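Local coordinates for HAD-superfamily hydrolase, subfamily IA, variant 1 (Ehrlichia chaffeensis, PDB 3KZX), which probably hydrolyses 2-phosphoglycolate to glycolate and phosphate, as a phosphatase of the HAD-like hydrolase superfamily, at residues Thr35-Ser40 with Phe102-Gly107; Asp106-Leu111 with Lys216-Ile221. One frame throughout, in Å; residues are numbered along the deposited sequence.

Interaction 1: Thr35-Ser40 with Phe102-Gly107; sequences TLIDTS and FMLNDG
Phe102, Asn105 and Ile37 contribute nearly half of the 464 Å² buried where the short, weakly bonded strands 37-38 and 103-104 run antiparallel, Ile37 facing Leu104 as a non-hydrogen-bonded pair. The topology fits the flap of HAD phosphatases: a helical turn, 32-36, runs into the first strand, and the helices 45-54, 70-78 and 82-95 are inserted between the two, as in a C1 cap. Three direct hydrogen bonds link the segments. Asp38 N reaches Met103 O at 3.0 Å, and Asn105 N reaches Leu36 O at 2.8 Å. The third uses a side chain: Asn105 ND2 donates to Thr35 O over 2.9 Å, nearly straight at 170°. Its acceptor lies in the amide plane of Asn105, but the donor stands 37° above the carbonyl plane of Thr35. This bond fixes the rotation of the amide, whose other end, OD1, rests 3.3 Å from Asp38 CB.

Around Phe102 the contact is mostly carbon against carbon, with the backbone oxygens of Asp38 and Thr39 also close to the ring. Thr39 CA sits over one face of the Phe102 ring, 3.9 Å from its centroid, a CH-pi contact. Ile37 swings CG2 to the far side from its amide N, and that methyl meets Phe102 CB at 3.5 Å, while the other branch carries CD1 to Leu104 CD2. Tyr89 and Leu93 of helix 82-95 also touch the Phe102 side chain, joining this corner to the inserted helices. Between the strands a water accepts from Met103 N, and its oxygen lies 2.7 Å from Asp38 O, to which it probably donates.

Interaction 2: Asp106-Leu111 with Lys216-Ile221; sequences DGAIEL and KNFYDI
The first turns of helices 108-117 and 218-229 lie side by side at Gly107 and Phe218, whose CA atoms are 4.9 Å apart. Gly107, the N-cap residue of its helix, has a left-handed backbone, and this, with the close approach of Phe218 CB and the Tyr219 ring, suits a residue without a side chain. The ring of Tyr219 covers Gly107 CA with one face, the centroid 4.0 Å away and the CA 28° off the ring normal, a CH-pi contact. Farther along the same side chain, OH comes to 3.4 Å from Asp106 CB, with the Asp106 carboxylate and the ring turned obliquely to each other. A water in the plane of the Tyr219 ring, at its edge, joins OH to Glu110 OE1.

Phe218 works on the inner side and buries the most surface here. Its ring takes Asp106 O at the edge, near the ring plane. CD2 touches Ala108 CB at 3.8 Å, and CD1 meets Leu111 CD2 at 3.5 Å. Leu111 extends CG away from its own N (chi1 172°), which leans its side chain across to the second helix, where it crosses Phe218 at about a right angle; the same CD2 also touches Ile221 CG2. In the HAD core, a Rossmann-like parallel sheet flanked by helices, both Leu111 and Phe218 reach Phe30 of strand 27-30, while Tyr203 stacks on the Phe218 ring.

No direct hydrogen bond crosses between the segments; waters take that part. One accepts from Phe218 N and donates to Asp106 O, and another donates to Gly107 O and, weakly, to Phe218 O. Asn217 is the N-cap of helix 218-229: its OD1 accepts from Asp220 N, the third residue on, over 2.9 Å with an N-H...O angle of 166°.

How the interactions relate
From the N terminus, the chain leaves strand 27-30 through helix 32-36 to Thr35-Ser40, passes through the three inserted helices and returns at Phe102-Gly107; interaction 1 closes this loop of 61 residues. Interaction 2 starts on the shared Asp106 and Gly107 and closes a second loop of 104 residues, which holds most of the parallel sheet, at Lys216-Ile221. The loops thus follow one another, overlapping at those two residues, and neither nests nor crosses. Their centres lie 10 Å apart and the contacts touch: Thr35 O approaches Phe218 CE2 at 3.2 Å, and Leu36 CD2 packs on Ala108 CB. The end of helix 32-36, just before the flap, is thereby tied to the starts of helices 108-117 and 218-229.

Interaction 1: Thr35-Ser40 with Phe102-Gly107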
loop_
_atom_site.group_PDB
_atom_site.type_symbol
_atom_site.label_atom_id
_atom_site.label_comp_id
_atom_site.label_asym_id
_atom_site.label_seq_id
_atom_site.Cartn_x
_atom_site.Cartn_y
_atom_site.Cartn_z
ATOM N N THR A 35 1.453 -0.650 -2.813
ATOM C CA THR A 35 2.420 -1.567 -2.218
ATOM C C THR A 35 1.835 -2.965 -2.412
ATOM O O THR A 35 2.097 -3.620 -3.442
ATOM C CB THR A 35 2.723 -1.166 -0.737
ATOM O OG1 THR A 35 3.237 0.184 -0.740
ATOM C CG2 THR A 35 3.770 -2.129 -0.095
ATOM N N LEU A 36 1.017 -3.442 -1.479
ATOM C CA LEU A 36 0.373 -4.738 -1.724
ATOM C C LEU A 36 -0.514 -4.752 -2.996
ATOM O O LEU A 36 -0.526 -5.736 -3.729
ATOM C CB LEU A 36 -0.411 -5.237 -0.506
ATOM C CG LEU A 36 0.397 -5.704 0.727
ATOM C CD1 LEU A 36 -0.523 -5.867 1.963
ATOM C CD2 LEU A 36 1.205 -7.014 0.414
ATOM N N ILE A 37 -1.269 -3.688 -3.213
ATOM C CA ILE A 37 -2.289 -3.601 -4.242
ATOM C C ILE A 37 -1.845 -2.729 -5.424
ATOM O O ILE A 37 -1.305 -1.638 -5.242
ATOM C CB ILE A 37 -3.581 -3.014 -3.636
ATOM C CG1 ILE A 37 -4.270 -4.063 -2.755
ATOM C CG2 ILE A 37 -4.543 -2.416 -4.753
ATOM C CD1 ILE A 37 -4.928 -5.212 -3.548
ATOM N N ASP A 38 -2.078 -3.224 -6.630
ATOM C CA ASP A 38 -1.801 -2.509 -7.859
ATOM C C ASP A 38 -3.063 -1.735 -8.210
ATOM O O ASP A 38 -4.093 -2.351 -8.519
ATOM C CB ASP A 38 -1.433 -3.507 -8.962
ATOM C CG ASP A 38 -1.082 -2.826 -10.265
ATOM O OD1 ASP A 38 -1.431 -1.626 -10.446
ATOM O OD2 ASP A 38 -0.505 -3.519 -11.126
ATOM N N THR A 39 -3.025 -0.405 -8.118
ATOM C CA THR A 39 -4.248 0.390 -8.372
ATOM C C THR A 39 -4.446 0.715 -9.879
ATOM O O THR A 39 -5.374 1.412 -10.245
ATOM C CB THR A 39 -4.321 1.686 -7.552
ATOM O OG1 THR A 39 -3.221 2.532 -7.874
ATOM C CG2 THR A 39 -4.292 1.398 -6.034
ATOM N N SER A 40 -3.577 0.205 -10.726
ATOM C CA SER A 40 -3.650 0.459 -12.163
ATOM C C SER A 40 -4.309 -0.692 -12.938
ATOM O O SER A 40 -4.495 -0.586 -14.142
ATOM C CB SER A 40 -2.252 0.698 -12.721
ATOM O OG SER A 40 -1.593 -0.557 -12.939
ATOM N N PHE A 102 -9.393 -4.408 -7.306
ATOM C CA PHE A 102 -7.958 -4.401 -7.618
ATOM C C PHE A 102 -7.332 -5.742 -7.343
ATOM O O PHE A 102 -7.758 -6.500 -6.451
ATOM C CB PHE A 102 -7.195 -3.364 -6.780
ATOM C CG PHE A 102 -7.572 -1.951 -7.035
ATOM C CD1 PHE A 102 -7.648 -1.449 -8.330
ATOM C CD2 PHE A 102 -7.786 -1.086 -5.973
ATOM C CE1 PHE A 102 -7.985 -0.133 -8.541
ATOM C CE2 PHE A 102 -8.117 0.238 -6.186
ATOM C CZ PHE A 102 -8.205 0.714 -7.485
ATOM N N MET A 103 -6.252 -5.994 -8.065
ATOM C CA MET A 103 -5.479 -7.184 -7.854
ATOM C C MET A 103 -4.253 -6.809 -7.040
ATOM O O MET A 103 -3.832 -5.672 -7.049
ATOM C CB MET A 103 -5.130 -7.778 -9.194
ATOM C CG MET A 103 -6.382 -8.073 -10.017
ATOM S SD MET A 103 -7.469 -9.262 -9.187
ATOM C CE MET A 103 -8.712 -8.256 -8.390
ATOM N N LEU A 104 -3.729 -7.773 -6.308
ATOM C CA LEU A 104 -2.465 -7.633 -5.638
ATOM C C LEU A 104 -1.311 -7.546 -6.648
ATOM O O LEU A 104 -1.392 -8.059 -7.782
ATOM C CB LEU A 104 -2.254 -8.838 -4.710
ATOM C CG LEU A 104 -3.152 -9.014 -3.479
ATOM C CD1 LEU A 104 -2.965 -10.434 -2.845
ATOM C CD2 LEU A 104 -2.850 -7.970 -2.443
ATOM N N ASN A 105 -0.253 -6.857 -6.262
ATOM C CA ASN A 105 0.945 -6.851 -7.044
ATOM C C ASN A 105 1.573 -8.234 -7.060
ATOM O O ASN A 105 1.395 -9.017 -6.142
ATOM C CB ASN A 105 1.951 -5.823 -6.504
ATOM C CG ASN A 105 1.745 -4.461 -7.119
ATOM O OD1 ASN A 105 1.676 -4.359 -8.331
ATOM N ND2 ASN A 105 1.647 -3.414 -6.297
ATOM N N ASP A 106 2.355 -8.486 -8.099
ATOM C CA ASP A 106 3.035 -9.782 -8.271
ATOM C C ASP A 106 3.879 -10.143 -7.058
ATOM O O ASP A 106 4.638 -9.323 -6.561
ATOM C CB ASP A 106 3.968 -9.733 -9.476
ATOM C CG ASP A 106 3.235 -9.589 -10.817
ATOM O OD1 ASP A 106 2.007 -9.734 -10.894
ATOM O OD2 ASP A 106 3.919 -9.278 -11.804
ATOM N N GLY A 107 3.788 -11.397 -6.625
ATOM C CA GLY A 107 4.604 -11.878 -5.524
ATOM C C GLY A 107 4.085 -11.584 -4.127
ATOM O O GLY A 107 4.604 -12.148 -3.185
HETATM O O HOH W 1 -5.052 -4.534 -9.780
#

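Interaction 2: Asp106-Leu111 with Lys216-Ile221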
loop_
_atom_site.group_PDB
_atom_site.type_symbol
_atom_site.label_atom_id
_atom_site.label_comp_id
_atom_site.label_asym_id
_atom_site.label_seq_id
_atom_site.Cartn_x
_atom_site.Cartn_y
_atom_site.Cartn_z
ATOM N N ASP A 106 2.355 -8.486 -8.099
ATOM C CA ASP A 106 3.035 -9.782 -8.271
ATOM C C ASP A 106 3.879 -10.143 -7.058
ATOM O O ASP A 106 4.638 -9.323 -6.561
ATOM C CB ASP A 106 3.968 -9.733 -9.476
ATOM C CG ASP A 106 3.235 -9.589 -10.817
ATOM O OD1 ASP A 106 2.007 -9.734 -10.894
ATOM O OD2 ASP A 106 3.919 -9.278 -11.804
ATOM N N GLY A 107 3.788 -11.397 -6.625
ATOM C CA GLY A 107 4.604 -11.878 -5.524
ATOM C C GLY A 107 4.085 -11.584 -4.127
ATOM O O GLY A 107 4.604 -12.148 -3.185
ATOM N N ALA A 108 3.029 -10.767 -4.002
ATOM C CA ALA A 108 2.532 -10.320 -2.692
ATOM C C ALA A 108 2.046 -11.486 -1.850
ATOM O O ALA A 108 2.496 -11.644 -0.693
ATOM C CB ALA A 108 1.384 -9.273 -2.858
ATOM N N ILE A 109 1.140 -12.317 -2.403
ATOM C CA ILE A 109 0.646 -13.469 -1.642
ATOM C C ILE A 109 1.767 -14.426 -1.239
ATOM O O ILE A 109 1.784 -14.926 -0.114
ATOM C CB ILE A 109 -0.425 -14.291 -2.407
ATOM C CG1 ILE A 109 -1.788 -13.640 -2.245
ATOM C CG2 ILE A 109 -0.535 -15.734 -1.801
ATOM C CD1 ILE A 109 -2.617 -14.312 -1.157
ATOM N N GLU A 110 2.702 -14.706 -2.155
ATOM C CA GLU A 110 3.841 -15.571 -1.807
ATOM C C GLU A 110 4.640 -15.043 -0.625
ATOM O O GLU A 110 5.046 -15.821 0.254
ATOM C CB GLU A 110 4.750 -15.803 -2.998
ATOM C CG GLU A 110 4.100 -16.704 -4.007
ATOM C CD GLU A 110 4.590 -16.509 -5.404
ATOM O OE1 GLU A 110 3.907 -15.800 -6.178
ATOM O OE2 GLU A 110 5.633 -17.109 -5.723
ATOM N N LEU A 111 4.837 -13.719 -0.584
ATOM C CA LEU A 111 5.531 -13.100 0.540
ATOM C C LEU A 111 4.742 -13.156 1.848
ATOM O O LEU A 111 5.277 -13.541 2.918
ATOM C CB LEU A 111 5.914 -11.647 0.178
ATOM C CG LEU A 111 6.460 -10.839 1.326
ATOM C CD1 LEU A 111 7.741 -11.495 1.848
ATOM C CD2 LEU A 111 6.698 -9.352 0.883
ATOM N N LYS A 216 12.070 -3.459 -6.135
ATOM C CA LYS A 216 11.122 -3.170 -7.200
ATOM C C LYS A 216 9.941 -4.173 -7.224
ATOM O O LYS A 216 8.885 -3.904 -7.788
ATOM C CB LYS A 216 11.843 -3.140 -8.540
ATOM C CG LYS A 216 12.792 -1.968 -8.667
ATOM C CD LYS A 216 13.472 -1.946 -10.014
ATOM C CE LYS A 216 14.294 -0.654 -10.184
ATOM N NZ LYS A 216 15.310 -0.822 -11.293
ATOM N N ASN A 217 10.101 -5.305 -6.559
ATOM C CA ASN A 217 9.050 -6.313 -6.562
ATOM C C ASN A 217 9.098 -7.179 -5.324
ATOM O O ASN A 217 10.107 -7.212 -4.625
ATOM C CB ASN A 217 9.152 -7.148 -7.827
ATOM C CG ASN A 217 10.433 -7.927 -7.874
ATOM O OD1 ASN A 217 10.634 -8.799 -7.057
ATOM N ND2 ASN A 217 11.323 -7.582 -8.798
ATOM N N PHE A 218 8.006 -7.891 -5.070
ATOM C CA PHE A 218 7.884 -8.683 -3.859
ATOM C C PHE A 218 8.665 -9.986 -3.898
ATOM O O PHE A 218 8.925 -10.574 -2.852
ATOM C CB PHE A 218 6.416 -8.969 -3.576
ATOM C CG PHE A 218 5.691 -7.811 -3.006
ATOM C CD1 PHE A 218 6.123 -7.215 -1.823
ATOM C CD2 PHE A 218 4.571 -7.312 -3.626
ATOM C CE1 PHE A 218 5.436 -6.128 -1.295
ATOM C CE2 PHE A 218 3.920 -6.238 -3.111
ATOM C CZ PHE A 218 4.344 -5.643 -1.944
ATOM N N TYR A 219 9.060 -10.447 -5.081
ATOM C CA TYR A 219 9.884 -11.673 -5.163
ATOM C C TYR A 219 11.284 -11.407 -4.553
ATOM O O TYR A 219 11.797 -12.193 -3.760
ATOM C CB TYR A 219 10.010 -12.187 -6.618
ATOM C CG TYR A 219 8.720 -12.365 -7.412
ATOM C CD1 TYR A 219 7.834 -13.412 -7.142
ATOM C CD2 TYR A 219 8.415 -11.510 -8.472
ATOM C CE1 TYR A 219 6.655 -13.584 -7.901
ATOM C CE2 TYR A 219 7.262 -11.675 -9.230
ATOM C CZ TYR A 219 6.383 -12.710 -8.939
ATOM O OH TYR A 219 5.236 -12.856 -9.705
ATOM N N ASP A 220 11.872 -10.263 -4.886
ATOM C CA ASP A 220 13.165 -9.872 -4.345
ATOM C C ASP A 220 13.099 -9.604 -2.845
ATOM O O ASP A 220 14.023 -9.982 -2.119
ATOM C CB ASP A 220 13.742 -8.648 -5.080
ATOM C CG ASP A 220 14.078 -8.943 -6.559
ATOM O OD1 ASP A 220 14.403 -10.099 -6.907
ATOM O OD2 ASP A 220 14.043 -8.014 -7.377
ATOM N N ILE A 221 11.985 -9.034 -2.376
ATOM C CA ILE A 221 11.834 -8.777 -0.948
ATOM C C ILE A 221 11.720 -10.100 -0.212
ATOM O O ILE A 221 12.351 -10.288 0.833
ATOM C CB ILE A 221 10.618 -7.927 -0.629
ATOM C CG1 ILE A 221 10.805 -6.503 -1.187
ATOM C CG2 ILE A 221 10.336 -7.932 0.901
ATOM C CD1 ILE A 221 9.540 -5.593 -1.115
HETATM O O HOH W 2 5.806 -6.984 -6.892
HETATM O O HOH W 3 7.203 -12.961 -3.103
HETATM O O HOH W 4 3.722 -14.736 -8.516
#